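Local coordinates for protein CmeC (Campylobacter jejuni, PDB 4MT4) that forms a trimeric outer membrane channel and probably serves as the exit duct through which a drug efflux system expels its substrates, at residues 62-67 with 462-467; 155-160 with 438-443. One frame throughout, in Å; residues are numbered along the deposited sequence.

Contact 1 (62-67 with 462-467)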
ATOM      1  N   LEU B  62      11.584  -1.860 -13.456  1.00 35.39           N
ATOM      2  CA  LEU B  62      11.086  -0.616 -12.879  1.00 43.08           C
ATOM      3  C   LEU B  62      12.136   0.042 -11.992  1.00 45.25           C
ATOM      4  O   LEU B  62      12.341   1.253 -12.049  1.00 46.17           O
ATOM      5  CB  LEU B  62       9.812  -0.869 -12.072  1.00 38.17           C
ATOM      6  CG  LEU B  62       8.537  -1.180 -12.855  1.00 53.28           C
ATOM      7  CD1 LEU B  62       7.408  -1.574 -11.911  1.00 36.34           C
ATOM      8  CD2 LEU B  62       8.134   0.010 -13.711  1.00 47.43           C
ATOM      9  N   ALA B  63      12.799  -0.771 -11.177  1.00 41.10           N
ATOM     10  CA  ALA B  63      13.847  -0.288 -10.288  1.00 43.74           C
ATOM     11  C   ALA B  63      15.036   0.249 -11.082  1.00 43.45           C
ATOM     12  O   ALA B  63      15.702   1.192 -10.654  1.00 34.96           O
ATOM     13  CB  ALA B  63      14.295  -1.394  -9.350  1.00 43.70           C
ATOM     14  N   PHE B  64      15.296  -0.358 -12.237  1.00 41.73           N
ATOM     15  CA  PHE B  64      16.373   0.088 -13.114  1.00 44.56           C
ATOM     16  C   PHE B  64      16.018   1.432 -13.741  1.00 51.73           C
ATOM     17  O   PHE B  64      16.864   2.316 -13.855  1.00 45.54           O
ATOM     18  CB  PHE B  64      16.654  -0.951 -14.208  1.00 39.59           C
ATOM     19  CG  PHE B  64      17.910  -0.686 -14.996  1.00 52.61           C
ATOM     20  CD1 PHE B  64      17.872   0.089 -16.143  1.00 50.53           C
ATOM     21  CD2 PHE B  64      19.127  -1.214 -14.591  1.00 46.07           C
ATOM     22  CE1 PHE B  64      19.020   0.336 -16.869  1.00 42.58           C
ATOM     23  CE2 PHE B  64      20.280  -0.971 -15.316  1.00 53.97           C
ATOM     24  CZ  PHE B  64      20.226  -0.194 -16.458  1.00 46.91           C
ATOM     25  N   ILE B  65      14.758   1.574 -14.139  1.00 40.22           N
ATOM     26  CA  ILE B  65      14.271   2.798 -14.764  1.00 43.41           C
ATOM     27  C   ILE B  65      14.255   3.949 -13.765  1.00 41.09           C
ATOM     28  O   ILE B  65      14.624   5.077 -14.098  1.00 47.26           O
ATOM     29  CB  ILE B  65      12.860   2.597 -15.352  1.00 44.63           C
ATOM     30  CG1 ILE B  65      12.894   1.543 -16.460  1.00 42.23           C
ATOM     31  CG2 ILE B  65      12.304   3.906 -15.891  1.00 44.13           C
ATOM     32  CD1 ILE B  65      11.527   1.139 -16.957  1.00 40.21           C
ATOM     33  N   HIS B  66      13.831   3.653 -12.538  1.00 41.54           N
ATOM     34  CA  HIS B  66      13.826   4.641 -11.463  1.00 44.63           C
ATOM     35  C   HIS B  66      15.226   5.201 -11.233  1.00 48.79           C
ATOM     36  O   HIS B  66      15.391   6.378 -10.917  1.00 42.41           O
ATOM     37  CB  HIS B  66      13.288   4.027 -10.169  1.00 36.58           C
ATOM     38  CG  HIS B  66      11.824   3.713 -10.211  1.00 57.53           C
ATOM     39  ND1 HIS B  66      10.942   4.385 -11.031  1.00 60.88           N
ATOM     40  CD2 HIS B  66      11.089   2.796  -9.538  1.00 54.06           C
ATOM     41  CE1 HIS B  66       9.726   3.896 -10.859  1.00 67.43           C
ATOM     42  NE2 HIS B  66       9.788   2.932  -9.959  1.00 56.64           N
ATOM     43  N   MET B  67      16.231   4.347 -11.401  1.00 39.10           N
ATOM     44  CA  MET B  67      17.625   4.750 -11.274  1.00 42.57           C
ATOM     45  C   MET B  67      18.034   5.673 -12.420  1.00 41.96           C
ATOM     46  O   MET B  67      18.733   6.666 -12.210  1.00 42.79           O
ATOM     47  CB  MET B  67      18.530   3.516 -11.233  1.00 41.07           C
ATOM     48  CG  MET B  67      20.017   3.820 -11.162  1.00 44.40           C
ATOM     49  SD  MET B  67      21.001   2.317 -11.047  1.00 65.45           S
ATOM     50  CE  MET B  67      20.434   1.420 -12.486  1.00 56.49           C
ATOM     51  N   GLU B 462      27.584  -4.204 -14.368  1.00 59.50           N
ATOM     52  CA  GLU B 462      28.103  -5.553 -14.571  1.00 59.73           C
ATOM     53  C   GLU B 462      27.042  -6.623 -14.316  1.00 71.05           C
ATOM     54  O   GLU B 462      26.982  -7.625 -15.027  1.00 65.59           O
ATOM     55  CB  GLU B 462      29.318  -5.794 -13.668  1.00 66.02           C
ATOM     56  CG  GLU B 462      29.769  -7.248 -13.577  1.00 79.93           C
ATOM     57  CD  GLU B 462      30.117  -7.846 -14.926  1.00 96.16           C
ATOM     58  OE1 GLU B 462      30.718  -7.135 -15.761  1.00103.56           O
ATOM     59  OE2 GLU B 462      29.782  -9.028 -15.153  1.00 86.99           O
ATOM     60  N   GLU B 463      26.200  -6.403 -13.312  1.00 58.58           N
ATOM     61  CA  GLU B 463      25.217  -7.406 -12.906  1.00 57.32           C
ATOM     62  C   GLU B 463      23.884  -7.268 -13.644  1.00 60.36           C
ATOM     63  O   GLU B 463      23.015  -8.132 -13.529  1.00 64.60           O
ATOM     64  CB  GLU B 463      24.983  -7.334 -11.394  1.00 51.76           C
ATOM     65  CG  GLU B 463      24.252  -6.082 -10.938  1.00 54.69           C
ATOM     66  CD  GLU B 463      24.263  -5.918  -9.431  1.00 62.44           C
ATOM     67  OE1 GLU B 463      24.817  -6.797  -8.737  1.00 65.10           O
ATOM     68  OE2 GLU B 463      23.720  -4.906  -8.939  1.00 56.53           O
ATOM     69  N   SER B 464      23.727  -6.184 -14.399  1.00 56.26           N
ATOM     70  CA  SER B 464      22.500  -5.949 -15.160  1.00 54.78           C
ATOM     71  C   SER B 464      22.708  -6.246 -16.641  1.00 44.21           C
ATOM     72  O   SER B 464      21.949  -5.784 -17.491  1.00 58.33           O
ATOM     73  CB  SER B 464      22.022  -4.507 -14.981  1.00 59.35           C
ATOM     74  OG  SER B 464      21.876  -4.185 -13.610  1.00 63.37           O
ATOM     75  N   LYS B 465      23.744  -7.025 -16.932  1.00 53.67           N
ATOM     76  CA  LYS B 465      24.122  -7.374 -18.299  1.00 53.73           C
ATOM     77  C   LYS B 465      22.986  -8.001 -19.104  1.00 63.63           C
ATOM     78  O   LYS B 465      22.803  -7.684 -20.280  1.00 59.00           O
ATOM     79  CB  LYS B 465      25.317  -8.328 -18.266  1.00 70.60           C
ATOM     80  CG  LYS B 465      25.257  -9.300 -17.098  1.00 75.32           C
ATOM     81  CD  LYS B 465      26.429 -10.268 -17.076  1.00 91.94           C
ATOM     82  CE  LYS B 465      26.213 -11.429 -18.029  1.00 93.89           C
ATOM     83  NZ  LYS B 465      27.089 -12.583 -17.682  1.00 93.86           N
ATOM     84  N   ASN B 466      22.226  -8.888 -18.466  1.00 54.15           N
ATOM     85  CA  ASN B 466      21.198  -9.654 -19.161  1.00 55.51           C
ATOM     86  C   ASN B 466      19.785  -9.114 -18.958  1.00 45.95           C
ATOM     87  O   ASN B 466      18.813  -9.730 -19.396  1.00 57.97           O
ATOM     88  CB  ASN B 466      21.249 -11.119 -18.721  1.00 53.32           C
ATOM     89  CG  ASN B 466      22.572 -11.782 -19.055  1.00 56.57           C
ATOM     90  OD1 ASN B 466      23.180 -12.440 -18.210  1.00 65.22           O
ATOM     91  ND2 ASN B 466      23.023 -11.614 -20.293  1.00 52.96           N
ATOM     92  N   LEU B 467      19.670  -7.970 -18.288  1.00 56.84           N
ATOM     93  CA  LEU B 467      18.364  -7.361 -18.061  1.00 57.65           C
ATOM     94  C   LEU B 467      17.729  -6.966 -19.391  1.00 62.60           C
ATOM     95  O   LEU B 467      18.275  -6.151 -20.133  1.00 52.71           O
ATOM     96  CB  LEU B 467      18.484  -6.146 -17.140  1.00 56.07           C
ATOM     97  CG  LEU B 467      17.169  -5.504 -16.690  1.00 55.02           C
ATOM     98  CD1 LEU B 467      16.330  -6.490 -15.888  1.00 44.98           C
ATOM     99  CD2 LEU B 467      17.431  -4.239 -15.886  1.00 44.27           C
TER

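Contact 2 (155-160 with 438-443)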
ATOM      1  N   VAL B 155      13.952  -9.525  -5.462  1.00 45.35           N
ATOM      2  CA  VAL B 155      13.440 -10.294  -6.593  1.00 55.58           C
ATOM      3  C   VAL B 155      14.063 -11.686  -6.640  1.00 44.21           C
ATOM      4  O   VAL B 155      13.363 -12.681  -6.843  1.00 44.39           O
ATOM      5  CB  VAL B 155      13.703  -9.561  -7.928  1.00 41.24           C
ATOM      6  CG1 VAL B 155      13.527 -10.502  -9.106  1.00 43.00           C
ATOM      7  CG2 VAL B 155      12.780  -8.361  -8.057  1.00 47.13           C
ATOM      8  N   ILE B 156      15.376 -11.752  -6.441  1.00 42.81           N
ATOM      9  CA  ILE B 156      16.083 -13.029  -6.435  1.00 41.56           C
ATOM     10  C   ILE B 156      15.623 -13.917  -5.280  1.00 52.21           C
ATOM     11  O   ILE B 156      15.323 -15.096  -5.472  1.00 47.68           O
ATOM     12  CB  ILE B 156      17.613 -12.833  -6.337  1.00 47.56           C
ATOM     13  CG1 ILE B 156      18.146 -12.130  -7.586  1.00 35.08           C
ATOM     14  CG2 ILE B 156      18.314 -14.168  -6.152  1.00 43.40           C
ATOM     15  CD1 ILE B 156      19.646 -11.899  -7.560  1.00 38.91           C
ATOM     16  N   SER B 157      15.565 -13.343  -4.083  1.00 42.75           N
ATOM     17  CA  SER B 157      15.146 -14.082  -2.897  1.00 47.87           C
ATOM     18  C   SER B 157      13.725 -14.614  -3.033  1.00 51.77           C
ATOM     19  O   SER B 157      13.441 -15.754  -2.661  1.00 49.25           O
ATOM     20  CB  SER B 157      15.253 -13.198  -1.655  1.00 39.21           C
ATOM     21  OG  SER B 157      16.597 -12.826  -1.415  1.00 47.93           O
ATOM     22  N   ASN B 158      12.836 -13.784  -3.569  1.00 47.35           N
ATOM     23  CA  ASN B 158      11.451 -14.183  -3.781  1.00 49.64           C
ATOM     24  C   ASN B 158      11.335 -15.297  -4.813  1.00 47.55           C
ATOM     25  O   ASN B 158      10.513 -16.199  -4.670  1.00 48.80           O
ATOM     26  CB  ASN B 158      10.604 -12.984  -4.213  1.00 51.91           C
ATOM     27  CG  ASN B 158      10.333 -12.019  -3.074  1.00 55.98           C
ATOM     28  OD1 ASN B 158      10.453 -12.375  -1.902  1.00 63.00           O
ATOM     29  ND2 ASN B 158       9.957 -10.792  -3.415  1.00 55.97           N
ATOM     30  N   THR B 159      12.169 -15.231  -5.847  1.00 38.49           N
ATOM     31  CA  THR B 159      12.193 -16.252  -6.890  1.00 49.48           C
ATOM     32  C   THR B 159      12.675 -17.594  -6.340  1.00 49.32           C
ATOM     33  O   THR B 159      12.100 -18.642  -6.641  1.00 49.27           O
ATOM     34  CB  THR B 159      13.096 -15.832  -8.065  1.00 41.00           C
ATOM     35  OG1 THR B 159      12.563 -14.653  -8.682  1.00 51.82           O
ATOM     36  CG2 THR B 159      13.186 -16.941  -9.100  1.00 48.59           C
ATOM     37  N   VAL B 160      13.728 -17.551  -5.529  1.00 47.43           N
ATOM     38  CA  VAL B 160      14.287 -18.760  -4.929  1.00 41.03           C
ATOM     39  C   VAL B 160      13.298 -19.414  -3.969  1.00 53.31           C
ATOM     40  O   VAL B 160      13.093 -20.629  -4.000  1.00 49.36           O
ATOM     41  CB  VAL B 160      15.601 -18.461  -4.172  1.00 46.59           C
ATOM     42  CG1 VAL B 160      16.067 -19.681  -3.393  1.00 39.03           C
ATOM     43  CG2 VAL B 160      16.678 -17.995  -5.139  1.00 42.21           C
ATOM     44  N   SER B 438      14.739 -20.739   4.953  1.00 45.38           N
ATOM     45  CA  SER B 438      15.324 -20.144   6.149  1.00 43.14           C
ATOM     46  C   SER B 438      16.757 -19.718   5.859  1.00 45.11           C
ATOM     47  O   SER B 438      17.250 -18.739   6.419  1.00 42.74           O
ATOM     48  CB  SER B 438      15.286 -21.121   7.327  1.00 44.05           C
ATOM     49  OG  SER B 438      16.250 -22.148   7.174  1.00 44.11           O
ATOM     50  N   ILE B 439      17.418 -20.463   4.978  1.00 42.01           N
ATOM     51  CA  ILE B 439      18.764 -20.117   4.537  1.00 44.98           C
ATOM     52  C   ILE B 439      18.738 -18.795   3.782  1.00 49.86           C
ATOM     53  O   ILE B 439      19.575 -17.921   4.003  1.00 46.48           O
ATOM     54  CB  ILE B 439      19.369 -21.209   3.630  1.00 40.76           C
ATOM     55  CG1 ILE B 439      19.390 -22.557   4.350  1.00 53.35           C
ATOM     56  CG2 ILE B 439      20.770 -20.822   3.192  1.00 44.10           C
ATOM     57  CD1 ILE B 439      20.240 -22.567   5.599  1.00 47.21           C
ATOM     58  N   VAL B 440      17.760 -18.659   2.895  1.00 42.44           N
ATOM     59  CA  VAL B 440      17.598 -17.460   2.084  1.00 52.25           C
ATOM     60  C   VAL B 440      17.321 -16.230   2.947  1.00 45.99           C
ATOM     61  O   VAL B 440      17.873 -15.156   2.704  1.00 45.07           O
ATOM     62  CB  VAL B 440      16.456 -17.633   1.061  1.00 50.64           C
ATOM     63  CG1 VAL B 440      16.298 -16.381   0.212  1.00 45.08           C
ATOM     64  CG2 VAL B 440      16.718 -18.844   0.182  1.00 44.35           C
ATOM     65  N   ASP B 441      16.469 -16.397   3.957  1.00 48.59           N
ATOM     66  CA  ASP B 441      16.116 -15.303   4.856  1.00 39.83           C
ATOM     67  C   ASP B 441      17.345 -14.737   5.561  1.00 48.43           C
ATOM     68  O   ASP B 441      17.468 -13.525   5.730  1.00 52.69           O
ATOM     69  CB  ASP B 441      15.086 -15.767   5.889  1.00 42.56           C
ATOM     70  CG  ASP B 441      13.695 -15.910   5.300  1.00 56.45           C
ATOM     71  OD1 ASP B 441      13.378 -15.178   4.338  1.00 58.25           O
ATOM     72  OD2 ASP B 441      12.916 -16.752   5.798  1.00 57.27           O
ATOM     73  N   VAL B 442      18.252 -15.621   5.968  1.00 47.35           N
ATOM     74  CA  VAL B 442      19.506 -15.207   6.586  1.00 51.41           C
ATOM     75  C   VAL B 442      20.368 -14.449   5.585  1.00 46.12           C
ATOM     76  O   VAL B 442      20.876 -13.369   5.881  1.00 44.87           O
ATOM     77  CB  VAL B 442      20.302 -16.413   7.127  1.00 45.94           C
ATOM     78  CG1 VAL B 442      21.670 -15.966   7.626  1.00 43.84           C
ATOM     79  CG2 VAL B 442      19.528 -17.111   8.230  1.00 44.23           C
ATOM     80  N   ILE B 443      20.524 -15.026   4.398  1.00 45.48           N
ATOM     81  CA  ILE B 443      21.276 -14.389   3.322  1.00 52.19           C
ATOM     82  C   ILE B 443      20.677 -13.030   2.965  1.00 46.23           C
ATOM     83  O   ILE B 443      21.402 -12.051   2.779  1.00 42.10           O
ATOM     84  CB  ILE B 443      21.315 -15.281   2.061  1.00 53.22           C
ATOM     85  CG1 ILE B 443      22.018 -16.607   2.368  1.00 53.73           C
ATOM     86  CG2 ILE B 443      22.010 -14.559   0.916  1.00 44.99           C
ATOM     87  CD1 ILE B 443      22.030 -17.582   1.207  1.00 41.10           C
TER

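Contact 1 (62-67 with 462-467)
Ser464 and Leu467 meet Phe64 where the C-terminal segment of this outer membrane factor comes to lie against helix 58-79, one of the helices of its TolC-like periplasmic part. The contact shows how a chain leaving a short helix packs two side chains of one turn on a single ring. Helix 456-463 ends at Glu463, whose carbonyl oxygen takes a hydrogen bond from Arg152 of helix 129-195. Ser464 is the first residue to leave helical backbone angles and opens a type I beta turn. Its OG lies beside its own backbone N (chi1 -54°) and hydrogen-bonds to Tyr148 OH and to Ile460 O one turn back. The polar end is thus occupied elsewhere, and what Ser464 offers Phe64 is largely van der Waals packing, with its CB 4.0 Å from Phe64 CE2. The turn is closed by a 3.3 Å hydrogen bond from Leu467 N to Ser464 O. That closure brings Leu467 back onto the same aromatic side chain. Phe64 CG is turned away from its backbone N (chi1 -169°), which carries the ring out alongside the turn, where Ser464 CB and Leu467 CD2 both come to the same side of it, Ser464 near the outer part and Leu467 near the root. The side chains of Phe64 and Leu467 run past each other in opposite senses. Leu467 also packs on Leu60 and Lys61, while Arg472 adds a further contact to Phe64. A single methyl makes the closest approach: Leu467 CD2 lies 3.7 Å from both Phe64 CG and Phe64 CD2, and 3.8 Å from Phe64 CB.

Contact 2 (155-160 with 438-443)
Val440 projects from helix 411-445 toward helix 129-195 and meets Ser157 and Val160 there, in a helix-to-helix contact within the long helical bundle of the TolC-like periplasmic tunnel. It is a compact example of close helix packing with a small residue at the point of approach: the backbones, which run in broadly opposing directions, come within 6.5 Å between Ser157 CA and Val440 CA. Val440 has the most surface buried and divides its two methyls between the partners. With CG1 anti to the backbone N (chi1 -180°), Val440 CG1 lies 3.8 Å from Ser157 CB, while CG2 goes to Val160. Ser157 meets the methyl with both CB and OG; the OG is also hydrogen-bonded to Leu153 O of its own helix, which satisfies it inside a buried, mainly apolar interface, and lies 3.9 Å from Val440 CG1. Val160 lies one turn further along and also packs on Val50 of helix 44-56, so the interface continues into a third helix. A polar tie accompanies the packing, as Asp441 OD1 accepts a hydrogen bond from Gln161 NE2 of the partner helix. Between the two valines the side chains cross obliquely, and the touching atoms are Val160 CG1 and Val440 CG2, 3.7 Å apart.

The two contacts share a strategy, a few side chains meeting by van der Waals packing with no hydrogen bond between the segments, but differ in setting. Contact 2 is buried and joins two long helices of the bundle, whereas contact 1 is only partly buried and joins a turn of the C-terminal segment to helix 58-79, whose residues Leu62, Ile65 and His66 pack on the second subunit. An aromatic ring dominates the first, branched aliphatics the second. Helix 129-195 takes part in both regions, supplying Tyr148 and Arg152 to the surroundings of contact 1. Helices 411-445 and 456-463 are consecutive, yet the contact centres lie about 19 Å apart.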